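Local coordinates for protein nisin leader peptide-processing serine protease NisP (Lactococcus lactis subsp. lactis, PDB 4MZD) that probably acts as a subtilisin-like serine endopeptidase that removes the leader peptide from the precursor of the antibiotic nisin, at residues H66-W69 with D70-W73. Numbering follows the deposited sequence.
Sequences HDFW and DYQW
F68, just ahead of a short 3-10 segment (W69-Y71), and Y71 within it lay their rings next to each other; the segment leads into helix 73-79 near the modelled N-terminus of this subtilisin-like protease. It is a compact example of how i to i+3 bonds bring side chains three residues apart into contact. The F68 carbonyl accepts the first bond, Y71 N lying 2.9 Å from F68 O, and the next pair repeats it, with Q72 N 2.9 Å from W69 O.

F68 and Y71 share a first torsion that puts CG of each anti to its own carbonyl carbon and beside the backbone N, so both rings leave the backbone on similar paths. Their planes are 28° apart, but with centroids 5.6 Å from each other the rings are slid so far that they hardly overlap. The touch is made at one corner, where F68 CD1 meets the edge of the tyrosine ring, 3.4 Å from CE2 of Y71. F338 packs against both rings, and Y346 also meets F68 edge-to-face, so the pair joins the turn to the hairpin of strands 337-340 and 346-349.

W69 swings the other way, its CG anti to the backbone N (chi1 170°), and reaches helix 73-79 at M75, K76 and T79. Q72, the N-cap residue of that helix, is buried; its amide stands almost perpendicular to the indole, at 83°, and its NE2 is hydrogen-bonded to the carbonyl of L162. The amide oxygen meets the indole at its rim, near the ring plane, Q72 OE1 lying 3.5 Å from W69 CE3.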
loop_
_atom_site.group_PDB
_atom_site.type_symbol
_atom_site.label_atom_id
_atom_site.label_comp_id
_atom_site.label_asym_id
_atom_site.label_seq_id
_atom_site.Cartn_x
_atom_site.Cartn_y
_atom_site.Cartn_z
ATOM N N HIS A 66 -22.508 -8.026 -9.466
ATOM C CA HIS A 66 -21.591 -7.106 -8.784
ATOM C C HIS A 66 -22.301 -5.787 -8.514
ATOM O O HIS A 66 -22.115 -4.798 -9.224
ATOM C CB HIS A 66 -20.323 -6.906 -9.612
ATOM C CG HIS A 66 -19.718 -8.190 -10.081
ATOM N ND1 HIS A 66 -19.227 -9.140 -9.211
ATOM C CD2 HIS A 66 -19.553 -8.697 -11.325
ATOM C CE1 HIS A 66 -18.777 -10.173 -9.900
ATOM N NE2 HIS A 66 -18.961 -9.929 -11.185
ATOM N N ASP A 67 -23.118 -5.794 -7.466
ATOM C CA ASP A 67 -24.065 -4.715 -7.214
ATOM C C ASP A 67 -23.445 -3.334 -7.147
ATOM O O ASP A 67 -24.086 -2.356 -7.525
ATOM C CB ASP A 67 -24.812 -4.957 -5.909
ATOM C CG ASP A 67 -25.700 -6.168 -5.965
ATOM O OD1 ASP A 67 -26.254 -6.458 -7.051
ATOM O OD2 ASP A 67 -25.852 -6.822 -4.915
ATOM N N PHE A 68 -22.217 -3.242 -6.644
ATOM C CA PHE A 68 -21.632 -1.934 -6.377
ATOM C C PHE A 68 -20.512 -1.559 -7.350
ATOM O O PHE A 68 -19.804 -0.571 -7.144
ATOM C CB PHE A 68 -21.158 -1.858 -4.920
ATOM C CG PHE A 68 -22.274 -2.009 -3.906
ATOM C CD1 PHE A 68 -23.512 -1.413 -4.104
ATOM C CD2 PHE A 68 -22.081 -2.757 -2.751
ATOM C CE1 PHE A 68 -24.532 -1.553 -3.162
ATOM C CE2 PHE A 68 -23.093 -2.893 -1.809
ATOM C CZ PHE A 68 -24.318 -2.292 -2.021
ATOM N N TRP A 69 -20.363 -2.322 -8.427
ATOM C CA TRP A 69 -19.379 -1.988 -9.447
ATOM C C TRP A 69 -19.516 -0.543 -9.925
ATOM O O TRP A 69 -18.516 0.142 -10.151
ATOM C CB TRP A 69 -19.506 -2.947 -10.630
ATOM C CG TRP A 69 -18.715 -2.553 -11.829
ATOM C CD1 TRP A 69 -19.207 -2.112 -13.022
ATOM C CD2 TRP A 69 -17.291 -2.564 -11.960
ATOM N NE1 TRP A 69 -18.178 -1.852 -13.891
ATOM C CE2 TRP A 69 -16.989 -2.125 -13.267
ATOM C CE3 TRP A 69 -16.240 -2.911 -11.107
ATOM C CZ2 TRP A 69 -15.683 -2.021 -13.738
ATOM C CZ3 TRP A 69 -14.941 -2.804 -11.575
ATOM C CH2 TRP A 69 -14.676 -2.363 -12.879
ATOM N N ASP A 70 -20.750 -0.071 -10.068
ATOM C CA ASP A 70 -20.972 1.284 -10.564
ATOM C C ASP A 70 -20.393 2.368 -9.660
ATOM O O ASP A 70 -20.146 3.486 -10.112
ATOM C CB ASP A 70 -22.465 1.532 -10.795
ATOM C CG ASP A 70 -23.003 0.765 -11.985
ATOM O OD1 ASP A 70 -22.206 0.452 -12.894
ATOM O OD2 ASP A 70 -24.222 0.489 -12.019
ATOM N N TYR A 71 -20.174 2.037 -8.391
ATOM C CA TYR A 71 -19.577 2.978 -7.448
ATOM C C TYR A 71 -18.055 3.007 -7.560
ATOM O O TYR A 71 -17.409 3.865 -6.964
ATOM C CB TYR A 71 -19.939 2.603 -6.007
ATOM C CG TYR A 71 -21.394 2.767 -5.645
ATOM C CD1 TYR A 71 -22.117 3.875 -6.071
ATOM C CD2 TYR A 71 -22.040 1.827 -4.856
ATOM C CE1 TYR A 71 -23.450 4.034 -5.738
ATOM C CE2 TYR A 71 -23.370 1.971 -4.521
ATOM C CZ TYR A 71 -24.070 3.074 -4.965
ATOM O OH TYR A 71 -25.392 3.213 -4.625
ATOM N N GLN A 72 -17.479 2.076 -8.315
ATOM C CA GLN A 72 -16.028 1.892 -8.344
ATOM C C GLN A 72 -15.350 2.637 -9.491
ATOM O O GLN A 72 -14.684 2.035 -10.330
ATOM C CB GLN A 72 -15.685 0.404 -8.395
ATOM C CG GLN A 72 -16.172 -0.370 -7.199
ATOM C CD GLN A 72 -15.603 -1.760 -7.184
ATOM O OE1 GLN A 72 -16.235 -2.709 -7.642
ATOM N NE2 GLN A 72 -14.389 -1.892 -6.670
ATOM N N TRP A 73 -15.493 3.961 -9.499
ATOM C CA TRP A 73 -14.852 4.799 -10.517
ATOM C C TRP A 73 -13.354 4.505 -10.593
ATOM O O TRP A 73 -12.744 4.576 -11.665
ATOM C CB TRP A 73 -15.075 6.298 -10.217
ATOM C CG TRP A 73 -14.509 6.746 -8.891
ATOM C CD1 TRP A 73 -15.166 6.801 -7.699
ATOM C CD2 TRP A 73 -13.170 7.185 -8.630
ATOM N NE1 TRP A 73 -14.323 7.240 -6.706
ATOM C CE2 TRP A 73 -13.093 7.489 -7.253
ATOM C CE3 TRP A 73 -12.031 7.358 -9.426
ATOM C CZ2 TRP A 73 -11.915 7.932 -6.648
ATOM C CZ3 TRP A 73 -10.857 7.801 -8.821
ATOM C CH2 TRP A 73 -10.814 8.079 -7.447
#